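Local coordinates for protein putative methylase (PDB 3LDU) that probably methylates guanine bases of ribosomal RNA, as in its THUMP-containing methyltransferase family, and is seen here with GTP bound, at residues L56-V62 against G162-R168; I179-A185 against T208-E212; M203-G207 against S269-A273. One frame throughout, in Å; residues are numbered along the deposited sequence. Where two conformers were deposited one is given.

Overall arrangement
Along the chain interaction 1 closes before the other two open, and interactions 2 and 3 then alternate their segments. Interaction 1 joins the loop after helix 48-55 to the loop between strand 153-159 and helix 181-189. Interaction 2, its centre about 12 Å from that of interaction 1, packs helix 181-189 on helix 208-217; Glu60 ties the two by a salt bridge to Arg180 and a probable hydrogen bond to Thr182. Interaction 3, about 12 Å from interaction 2 and about 22 Å from interaction 1 between centres, sets the loop before helix 208-217 against helix 267-280. Interactions 2 and 3 line the GTP site of the Rossmann-like domain; interaction 1 joins the N-terminal part beside it.

Interaction 1: L56-V62 against G162-R168; sequences LRCAERV and GDALHKR
Two irregular loops are joined here largely through backbone carbonyls, with arginines from both sides reaching across. This is an interdomain junction: 56-62 belongs to the RlmL ferredoxin-like region, 162-168 lies in the loop from strand 153-159 to helix 181-189, and both contact the methyltransferase domain, Glu60 by a salt bridge to Arg180 and a hydrogen bond to Thr182, Arg168 NE by a salt bridge to Glu212. The backbones come closest at Glu60 and Leu165, CA atoms 5.1 Å apart, where Leu165 N donates to Glu60 O at 3.0 Å. Leu165 lies at the second position of a type I turn, Ala164 to Lys167, closed by Lys167 N to Ala164 O at 3.0 Å. Its side chain (m, t) points toward 56-62, placing CD1 3.9 Å from Ala59 CB and 4.1 Å from Val62 CG2. Arg61, p at chi1, embraces Gly162 O with NH1 at 3.0 Å and NH2 at 3.1 Å; NH2 also forms a salt bridge with Asp159. Arg168 NH1 donates to Arg57 O at 3.0 Å. One water bridges Glu60 to His166 N; another accepts from Arg168 NH2 at 2.9 Å and donates to Leu56 O and Ala59 O, each at 2.8 Å.

Interaction 2: I179-A185 against T208-E212; sequences IRETLAA and TILIE. With GTP (guanosine-5'-triphosphate), chain B.
Two helix starts of the Rossmann-like methyltransferase domain pack beside the gamma-phosphate of GTP. Helix 181-185, with Arg180 at its N-cap, and helix 208-212 cross at -63°, their axes 8.7 Å apart; the register pairs Glu181 with Thr208 (CA atoms 6.4 Å apart), Ala184 with Ile209 (5.2 Å) and Ala185 with Glu212 (5.6 Å). The packing is mainly van der Waals. Ala184 points toward helix 208-212, its CB 3.9 Å from Thr208 CG2, 4.1 Å from Ile209 CG1 and 4.0 Å from Glu212 CG; so small a side chain lets the backbones come near. Ile179 (t, t), with polyproline-like backbone (-61/148) one residue before the N-cap, adds CG2 at 3.8 Å from Thr208 CB and 4.1 Å from Ile209 CG1. Glu212 (m, m) lays its carboxylate along helix 181-185, OE2 3.6 Å from Glu181 CB and OE1 3.6 Å from Ala185 CB, while OE2 is held by a salt bridge to Arg168 and a hydrogen bond to Tyr170. Glu181 sends its acid group away to Arg171 and His166. Polar contact is with the nucleotide: both segments donate to GTP O2G, Thr208 OG1 (chi1 m) at 3.1 Å and Ile179 N at 2.7 Å.

Interaction 3: M203-G207 against S269-A273; sequences MCGSG and SIDIA. With GTP (guanosine-5'-triphosphate), chain B.
Helix 267-280 contributes one turn, 269-273, to back the glycine-containing loop 203-207 after the first strand of the Rossmann-like domain; in related methyltransferases such a loop binds AdoMet, and here it holds GTP phosphates. Ser269 CB points toward the loop; its backbone O lies 3.3 Å from Gly205 O, two acceptors, and accepts from Ala273 N at 2.8 Å. Ile270 (m, m) starts away from the loop but bends CD1 to 3.7 Å from Cys204 SG. Ile272 (m, t) sets CG2 3.7 Å from Ser206 CB. Ala273 makes the closest backbone approach, its CA 4.2 Å from that of Ser206 and 3.3 Å from Ser206 O in a CA-H...O contact; its CB is 3.7 Å from Gly205 O. The loop forms a type II' turn, Cys204 to Gly207, closed by Gly207 N to Cys204 O at 2.9 Å. Gly205 has phi/psi 54/-132, and a side chain there would strike GTP O2B. Ser206 (chi1 p) donates to GTP O3G from N at 2.9 Å and from OG at 2.8 Å. Gly207 is the N-cap position of helix 208-217. The loop joins strand 199-201 to that helix, with Cys204, Ile270 and Ala273 packing on Phe288 of edge strand 286-290.

Interaction 1: L56-V62 against G162-R168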
loop_
_atom_site.group_PDB
_atom_site.type_symbol
_atom_site.label_atom_id
_atom_site.label_comp_id
_atom_site.label_asym_id
_atom_site.label_seq_id
_atom_site.Cartn_x
_atom_site.Cartn_y
_atom_site.Cartn_z
ATOM N N LEU A 56 -0.838 -6.175 -6.138
ATOM C CA LEU A 56 -0.818 -5.945 -4.690
ATOM C C LEU A 56 -1.335 -4.547 -4.314
ATOM O O LEU A 56 -0.789 -3.532 -4.767
ATOM C CB LEU A 56 0.601 -6.171 -4.138
ATOM C CG LEU A 56 1.123 -7.593 -4.303
ATOM C CD1 LEU A 56 2.567 -7.667 -3.778
ATOM C CD2 LEU A 56 0.229 -8.601 -3.578
ATOM N N ARG A 57 -2.381 -4.502 -3.481
ATOM C CA ARG A 57 -2.999 -3.243 -3.057
ATOM C C ARG A 57 -2.454 -2.718 -1.740
ATOM O O ARG A 57 -2.606 -1.538 -1.441
ATOM C CB ARG A 57 -4.515 -3.410 -2.923
ATOM C CG ARG A 57 -5.167 -4.024 -4.137
ATOM C CD ARG A 57 -6.674 -4.097 -4.004
ATOM N NE ARG A 57 -7.256 -4.961 -5.031
ATOM C CZ ARG A 57 -7.717 -4.524 -6.193
ATOM N NH1 ARG A 57 -7.665 -3.222 -6.487
ATOM N NH2 ARG A 57 -8.214 -5.387 -7.067
ATOM N N CYS A 58 -1.813 -3.588 -0.959
ATOM C CA CYS A 58 -1.317 -3.196 0.366
ATOM C C CYS A 58 0.205 -3.080 0.471
ATOM O O CYS A 58 0.742 -2.759 1.524
ATOM C CB CYS A 58 -1.858 -4.154 1.423
ATOM S SG CYS A 58 -3.674 -4.045 1.571
ATOM N N ALA A 59 0.897 -3.353 -0.634
ATOM C CA ALA A 59 2.349 -3.217 -0.676
ATOM C C ALA A 59 2.728 -1.783 -0.992
ATOM O O ALA A 59 2.115 -1.159 -1.851
ATOM C CB ALA A 59 2.930 -4.147 -1.756
ATOM N N GLU A 60 3.757 -1.263 -0.332
ATOM C CA GLU A 60 4.209 0.088 -0.658
ATOM C C GLU A 60 5.144 0.062 -1.860
ATOM O O GLU A 60 5.323 1.075 -2.528
ATOM C CB GLU A 60 4.924 0.741 0.522
ATOM C CG GLU A 60 4.056 0.900 1.750
ATOM C CD GLU A 60 2.856 1.804 1.508
ATOM O OE1 GLU A 60 3.008 2.844 0.830
ATOM O OE2 GLU A 60 1.766 1.475 2.024
ATOM N N ARG A 61 5.743 -1.103 -2.104
ATOM C CA ARG A 61 6.536 -1.319 -3.307
ATOM C C ARG A 61 7.007 -2.759 -3.359
ATOM O O ARG A 61 6.660 -3.567 -2.496
ATOM C CB ARG A 61 7.702 -0.331 -3.432
ATOM C CG ARG A 61 8.601 -0.258 -2.218
ATOM C CD ARG A 61 9.770 0.682 -2.468
ATOM N NE ARG A 61 9.348 2.068 -2.669
ATOM C CZ ARG A 61 9.230 2.652 -3.856
ATOM N NH1 ARG A 61 8.844 3.921 -3.939
ATOM N NH2 ARG A 61 9.495 1.967 -4.960
ATOM N N VAL A 62 7.675 -3.109 -4.452
ATOM C CA VAL A 62 8.086 -4.485 -4.664
ATOM C C VAL A 62 9.579 -4.474 -4.949
ATOM O O VAL A 62 10.016 -3.882 -5.938
ATOM C CB VAL A 62 7.340 -5.127 -5.846
ATOM C CG1 VAL A 62 7.895 -6.542 -6.126
ATOM C CG2 VAL A 62 5.836 -5.159 -5.571
ATOM N N GLY A 162 9.453 1.937 -8.694
ATOM C CA GLY A 162 9.609 3.329 -9.078
ATOM C C GLY A 162 8.765 4.216 -8.166
ATOM O O GLY A 162 8.997 4.267 -6.962
ATOM N N ASP A 163 7.790 4.916 -8.724
ATOM C CA ASP A 163 6.861 5.682 -7.887
ATOM C C ASP A 163 6.183 4.759 -6.870
ATOM O O ASP A 163 5.715 3.680 -7.220
ATOM C CB ASP A 163 5.796 6.377 -8.740
ATOM C CG ASP A 163 6.314 7.621 -9.429
ATOM O OD1 ASP A 163 7.415 8.088 -9.071
ATOM O OD2 ASP A 163 5.613 8.136 -10.326
ATOM N N ALA A 164 6.138 5.177 -5.611
ATOM C CA ALA A 164 5.493 4.373 -4.567
ATOM C C ALA A 164 4.156 3.799 -5.047
ATOM O O ALA A 164 3.374 4.490 -5.704
ATOM C CB ALA A 164 5.295 5.200 -3.302
ATOM N N LEU A 165 3.893 2.539 -4.705
ATOM C CA LEU A 165 2.720 1.826 -5.200
ATOM C C LEU A 165 1.390 2.487 -4.829
ATOM O O LEU A 165 0.397 2.347 -5.555
ATOM C CB LEU A 165 2.725 0.364 -4.720
ATOM C CG LEU A 165 3.475 -0.636 -5.591
ATOM C CD1 LEU A 165 3.254 -2.050 -5.067
ATOM C CD2 LEU A 165 3.032 -0.514 -7.062
ATOM N N HIS A 166 1.357 3.210 -3.712
ATOM C CA HIS A 166 0.095 3.826 -3.306
ATOM C C HIS A 166 -0.381 4.845 -4.341
ATOM O O HIS A 166 -1.562 5.209 -4.373
ATOM C CB HIS A 166 0.181 4.445 -1.902
ATOM C CG HIS A 166 0.982 5.715 -1.841
ATOM N ND1 HIS A 166 0.421 6.954 -2.032
ATOM C CD2 HIS A 166 2.298 5.920 -1.585
ATOM C CE1 HIS A 166 1.364 7.883 -1.909
ATOM N NE2 HIS A 166 2.504 7.282 -1.644
ATOM N N LYS A 167 0.532 5.293 -5.199
ATOM C CA LYS A 167 0.148 6.210 -6.259
ATOM C C LYS A 167 -0.376 5.386 -7.428
ATOM O O LYS A 167 0.399 4.982 -8.308
ATOM C CB LYS A 167 1.337 7.079 -6.667
ATOM C CG LYS A 167 1.955 7.829 -5.501
ATOM C CD LYS A 167 3.066 8.757 -5.923
ATOM C CE LYS A 167 3.557 9.569 -4.733
ATOM N NZ LYS A 167 4.429 10.704 -5.151
ATOM N N ARG A 168 -1.678 5.102 -7.421
ATOM C CA ARG A 168 -2.293 4.326 -8.501
ATOM C C ARG A 168 -2.368 5.164 -9.771
ATOM O O ARG A 168 -2.385 4.630 -10.879
ATOM C CB ARG A 168 -3.709 3.847 -8.138
ATOM C CG ARG A 168 -3.819 2.526 -7.367
ATOM C CD ARG A 168 -3.424 2.750 -5.958
ATOM N NE ARG A 168 -4.046 1.852 -4.979
ATOM C CZ ARG A 168 -3.387 0.913 -4.307
ATOM N NH1 ARG A 168 -4.019 0.187 -3.388
ATOM N NH2 ARG A 168 -2.093 0.701 -4.549
HETATM O O HOH W 1 -0.191 -1.199 -3.423
HETATM O O HOH W 2 3.453 3.060 -1.660
#

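Interaction 2: I179-A185 against T208-E212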
loop_
_atom_site.group_PDB
_atom_site.type_symbol
_atom_site.label_atom_id
_atom_site.label_comp_id
_atom_site.label_asym_id
_atom_site.label_seq_id
_atom_site.Cartn_x
_atom_site.Cartn_y
_atom_site.Cartn_z
ATOM N N ILE A 179 -6.325 9.773 3.185
ATOM C CA ILE A 179 -5.765 8.526 3.683
ATOM C C ILE A 179 -4.925 7.889 2.575
ATOM O O ILE A 179 -5.222 8.048 1.400
ATOM C CB ILE A 179 -6.893 7.571 4.137
ATOM C CG1 ILE A 179 -6.330 6.312 4.786
ATOM C CG2 ILE A 179 -7.815 7.194 2.973
ATOM C CD1 ILE A 179 -7.420 5.479 5.449
ATOM N N ARG A 180 -3.867 7.184 2.947
ATOM C CA ARG A 180 -3.026 6.522 1.947
ATOM C C ARG A 180 -3.812 5.414 1.233
ATOM O O ARG A 180 -4.579 4.693 1.879
ATOM C CB ARG A 180 -1.808 5.926 2.655
ATOM C CG ARG A 180 -0.646 5.642 1.752
ATOM C CD ARG A 180 0.554 5.246 2.598
ATOM N NE ARG A 180 1.787 5.183 1.821
ATOM C CZ ARG A 180 2.718 6.136 1.811
ATOM N NH1 ARG A 180 2.561 7.240 2.537
ATOM N NH2 ARG A 180 3.811 5.979 1.072
ATOM N N GLU A 181 -3.630 5.276 -0.084
ATOM C CA GLU A 181 -4.387 4.287 -0.871
ATOM C C GLU A 181 -4.191 2.841 -0.374
ATOM O O GLU A 181 -5.130 2.031 -0.369
ATOM C CB GLU A 181 -4.024 4.379 -2.362
ATOM C CG GLU A 181 -4.440 5.678 -3.045
ATOM C CD GLU A 181 -3.392 6.785 -2.962
ATOM O OE1 GLU A 181 -2.640 6.854 -1.959
ATOM O OE2 GLU A 181 -3.328 7.596 -3.913
ATOM N N THR A 182 -2.958 2.501 -0.001
ATOM C CA THR A 182 -2.652 1.150 0.477
ATOM C C THR A 182 -3.355 0.870 1.810
ATOM O O THR A 182 -3.896 -0.214 2.027
ATOM C CB THR A 182 -1.153 0.968 0.687
ATOM O OG1 THR A 182 -0.638 2.101 1.394
ATOM C CG2 THR A 182 -0.451 0.856 -0.679
ATOM N N LEU A 183 -3.336 1.855 2.699
ATOM C CA LEU A 183 -4.043 1.727 3.974
ATOM C C LEU A 183 -5.539 1.543 3.729
ATOM O O LEU A 183 -6.172 0.669 4.326
ATOM C CB LEU A 183 -3.783 2.947 4.845
ATOM C CG LEU A 183 -4.495 2.991 6.196
ATOM C CD1 LEU A 183 -4.141 1.775 7.015
ATOM C CD2 LEU A 183 -4.118 4.257 6.943
ATOM N N ALA A 184 -6.099 2.363 2.843
ATOM C CA ALA A 184 -7.519 2.261 2.513
ATOM C C ALA A 184 -7.891 0.876 1.997
ATOM O O ALA A 184 -8.881 0.300 2.407
ATOM C CB ALA A 184 -7.918 3.344 1.486
ATOM N N ALA A 185 -7.095 0.321 1.084
ATOM C CA ALA A 185 -7.377 -1.039 0.636
ATOM C C ALA A 185 -7.334 -2.021 1.798
ATOM O O ALA A 185 -8.145 -2.944 1.869
ATOM C CB ALA A 185 -6.372 -1.460 -0.460
ATOM N N THR A 208 -11.044 8.241 -1.424
ATOM C CA THR A 208 -10.042 7.175 -1.530
ATOM C C THR A 208 -10.571 5.813 -1.081
ATOM O O THR A 208 -10.366 4.808 -1.759
ATOM C CB THR A 208 -8.820 7.524 -0.680
ATOM O OG1 THR A 208 -8.274 8.766 -1.138
ATOM C CG2 THR A 208 -7.749 6.442 -0.805
ATOM N N ILE A 209 -11.247 5.783 0.064
ATOM C CA ILE A 209 -11.753 4.526 0.584
ATOM C C ILE A 209 -12.722 3.888 -0.406
ATOM O O ILE A 209 -12.647 2.692 -0.664
ATOM C CB ILE A 209 -12.407 4.724 1.970
ATOM C CG1 ILE A 209 -11.300 4.989 2.995
ATOM C CG2 ILE A 209 -13.225 3.492 2.372
ATOM C CD1 ILE A 209 -11.820 5.278 4.393
ATOM N N LEU A 210 -13.637 4.686 -0.949
ATOM C CA LEU A 210 -14.627 4.161 -1.889
ATOM C C LEU A 210 -14.031 3.777 -3.240
ATOM O O LEU A 210 -14.420 2.773 -3.826
ATOM C CB LEU A 210 -15.759 5.156 -2.097
ATOM C CG LEU A 210 -16.561 5.390 -0.825
ATOM C CD1 LEU A 210 -17.562 6.538 -1.033
ATOM C CD2 LEU A 210 -17.243 4.100 -0.453
ATOM N N ILE A 211 -13.113 4.588 -3.745
ATOM C CA ILE A 211 -12.396 4.207 -4.969
ATOM C C ILE A 211 -11.679 2.860 -4.789
ATOM O O ILE A 211 -11.791 1.967 -5.636
ATOM C CB ILE A 211 -11.448 5.337 -5.436
ATOM C CG1 ILE A 211 -12.279 6.553 -5.843
ATOM C CG2 ILE A 211 -10.566 4.874 -6.608
ATOM C CD1 ILE A 211 -11.493 7.855 -5.971
ATOM N N GLU A 212 -10.960 2.692 -3.681
ATOM C CA GLU A 212 -10.321 1.405 -3.431
ATOM C C GLU A 212 -11.319 0.261 -3.330
ATOM O O GLU A 212 -11.069 -0.836 -3.857
ATOM C CB GLU A 212 -9.397 1.447 -2.213
ATOM C CG GLU A 212 -8.241 2.398 -2.391
ATOM C CD GLU A 212 -7.191 1.863 -3.377
ATOM O OE1 GLU A 212 -6.882 0.654 -3.340
ATOM O OE2 GLU A 212 -6.681 2.661 -4.173
HETATM P PG GTP B . -9.865 10.446 2.097
HETATM O O1G GTP B . -11.084 9.586 1.837
HETATM O O2G GTP B . -8.635 9.618 1.837
HETATM O O3G GTP B . -9.821 11.629 1.159
HETATM O O3B GTP B . -9.912 10.938 3.640
HETATM P PB GTP B . -10.241 12.482 3.986
HETATM O O1B GTP B . -8.930 13.185 4.244
HETATM O O2B GTP B . -10.951 13.158 2.843
HETATM O O3A GTP B . -11.134 12.565 5.330
HETATM P PA GTP B . -10.675 13.680 6.414
HETATM O O1A GTP B . -10.409 14.976 5.680
HETATM O O2A GTP B . -9.431 13.237 7.146
HETATM O "O5'" GTP B . -11.898 13.939 7.420
HETATM C "C5'" GTP B . -13.097 13.305 7.104
HETATM C "C4'" GTP B . -13.908 14.239 6.214
HETATM O "O4'" GTP B . -15.127 14.421 6.879
HETATM C "C3'" GTP B . -13.350 15.645 5.977
HETATM O "O3'" GTP B . -13.201 15.818 4.585
HETATM C "C2'" GTP B . -14.409 16.616 6.494
HETATM O "O2'" GTP B . -14.750 17.617 5.556
HETATM C "C1'" GTP B . -15.611 15.716 6.632
HETATM N N9 GTP B . -16.536 16.029 7.729
HETATM C C8 GTP B . -16.337 16.645 8.936
HETATM N N7 GTP B . -17.533 16.659 9.585
HETATM C C5 GTP B . -18.471 16.071 8.797
HETATM C C6 GTP B . -19.829 15.822 8.958
HETATM O O6 GTP B . -20.430 16.162 9.989
HETATM N N1 GTP B . -20.499 15.181 7.936
HETATM C C2 GTP B . -19.844 14.793 6.781
HETATM N N2 GTP B . -20.530 14.168 5.838
HETATM N N3 GTP B . -18.487 15.047 6.605
HETATM C C4 GTP B . -17.839 15.671 7.621
#

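Interaction 3: M203-G207 against S269-A273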
loop_
_atom_site.group_PDB
_atom_site.type_symbol
_atom_site.label_atom_id
_atom_site.label_comp_id
_atom_site.label_asym_id
_atom_site.label_seq_id
_atom_site.Cartn_x
_atom_site.Cartn_y
_atom_site.Cartn_z
HETATM N N MSE A 203 -18.136 10.402 5.390
HETATM C CA MSE A 203 -17.190 11.511 5.523
HETATM C C MSE A 203 -16.036 11.209 4.565
HETATM O O MSE A 203 -14.882 11.053 4.970
HETATM C CB MSE A 203 -16.689 11.631 6.959
HETATM C CG MSE A 203 -17.802 11.990 7.955
HETATM SE SE MSE A 203 -17.250 11.711 9.810
HETATM C CE MSE A 203 -17.536 9.783 9.853
ATOM N N CYS A 204 -16.382 11.150 3.284
ATOM C CA CYS A 204 -15.552 10.461 2.303
ATOM C C CYS A 204 -14.352 11.249 1.801
ATOM O O CYS A 204 -13.455 10.667 1.184
ATOM C CB CYS A 204 -16.410 10.018 1.125
ATOM S SG CYS A 204 -17.069 11.391 0.169
ATOM N N GLY A 205 -14.336 12.558 2.038
ATOM C CA GLY A 205 -13.265 13.405 1.541
ATOM C C GLY A 205 -13.083 13.232 0.040
ATOM O O GLY A 205 -14.056 13.239 -0.703
ATOM N N SER A 206 -11.846 13.044 -0.408
ATOM C CA SER A 206 -11.589 12.920 -1.847
ATOM C C SER A 206 -11.832 11.505 -2.378
ATOM O O SER A 206 -11.476 11.187 -3.518
ATOM C CB SER A 206 -10.175 13.386 -2.180
ATOM O OG SER A 206 -9.253 12.743 -1.329
ATOM N N GLY A 207 -12.417 10.656 -1.540
ATOM C CA GLY A 207 -13.055 9.441 -2.017
ATOM C C GLY A 207 -12.208 8.187 -2.062
ATOM O O GLY A 207 -12.618 7.178 -2.633
ATOM N N SER A 269 -14.372 18.722 -1.827
ATOM C CA SER A 269 -13.917 17.342 -1.714
ATOM C C SER A 269 -14.768 16.403 -2.554
ATOM O O SER A 269 -14.253 15.466 -3.157
ATOM C CB SER A 269 -13.880 16.882 -0.253
ATOM O OG SER A 269 -12.796 17.503 0.413
ATOM N N ILE A 270 -16.071 16.649 -2.583
ATOM C CA ILE A 270 -16.971 15.862 -3.421
ATOM C C ILE A 270 -16.633 16.038 -4.909
ATOM O O ILE A 270 -16.614 15.066 -5.675
ATOM C CB ILE A 270 -18.449 16.220 -3.160
ATOM C CG1 ILE A 270 -18.832 15.860 -1.721
ATOM C CG2 ILE A 270 -19.367 15.525 -4.167
ATOM C CD1 ILE A 270 -18.548 14.423 -1.367
ATOM N N ASP A 271 -16.354 17.272 -5.317
ATOM C CA ASP A 271 -15.980 17.525 -6.708
ATOM C C ASP A 271 -14.717 16.736 -7.058
ATOM O O ASP A 271 -14.612 16.162 -8.143
ATOM C CB ASP A 271 -15.723 19.016 -6.940
ATOM C CG ASP A 271 -16.997 19.845 -6.940
ATOM O OD1 ASP A 271 -18.082 19.285 -7.200
ATOM O OD2 ASP A 271 -16.906 21.063 -6.688
ATOM N N ILE A 272 -13.761 16.733 -6.131
ATOM C CA ILE A 272 -12.483 16.068 -6.340
ATOM C C ILE A 272 -12.701 14.565 -6.381
ATOM O O ILE A 272 -12.121 13.867 -7.218
ATOM C CB ILE A 272 -11.466 16.433 -5.227
ATOM C CG1 ILE A 272 -11.031 17.899 -5.370
ATOM C CG2 ILE A 272 -10.249 15.501 -5.265
ATOM C CD1 ILE A 272 -10.165 18.414 -4.222
ATOM N N ALA A 273 -13.531 14.075 -5.466
ATOM C CA ALA A 273 -13.817 12.650 -5.382
ATOM C C ALA A 273 -14.415 12.151 -6.695
ATOM O O ALA A 273 -14.019 11.096 -7.197
ATOM C CB ALA A 273 -14.774 12.354 -4.207
HETATM P PG GTP B . -9.865 10.446 2.097
HETATM O O1G GTP B . -11.084 9.586 1.837
HETATM O O2G GTP B . -8.635 9.618 1.837
HETATM O O3G GTP B . -9.821 11.629 1.159
HETATM O O3B GTP B . -9.912 10.938 3.640
HETATM P PB GTP B . -10.241 12.482 3.986
HETATM O O1B GTP B . -8.930 13.185 4.244
HETATM O O2B GTP B . -10.951 13.158 2.843
HETATM O O3A GTP B . -11.134 12.565 5.330
HETATM P PA GTP B . -10.675 13.680 6.414
HETATM O O1A GTP B . -10.409 14.976 5.680
HETATM O O2A GTP B . -9.431 13.237 7.146
HETATM O "O5'" GTP B . -11.898 13.939 7.420
HETATM C "C5'" GTP B . -13.097 13.305 7.104
HETATM C "C4'" GTP B . -13.908 14.239 6.214
HETATM O "O4'" GTP B . -15.127 14.421 6.879
HETATM C "C3'" GTP B . -13.350 15.645 5.977
HETATM O "O3'" GTP B . -13.201 15.818 4.585
HETATM C "C2'" GTP B . -14.409 16.616 6.494
HETATM O "O2'" GTP B . -14.750 17.617 5.556
HETATM C "C1'" GTP B . -15.611 15.716 6.632
HETATM N N9 GTP B . -16.536 16.029 7.729
HETATM C C8 GTP B . -16.337 16.645 8.936
HETATM N N7 GTP B . -17.533 16.659 9.585
HETATM C C5 GTP B . -18.471 16.071 8.797
HETATM C C6 GTP B . -19.829 15.822 8.958
HETATM O O6 GTP B . -20.430 16.162 9.989
HETATM N N1 GTP B . -20.499 15.181 7.936
HETATM C C2 GTP B . -19.844 14.793 6.781
HETATM N N2 GTP B . -20.530 14.168 5.838
HETATM N N3 GTP B . -18.487 15.047 6.605
HETATM C C4 GTP B . -17.839 15.671 7.621
#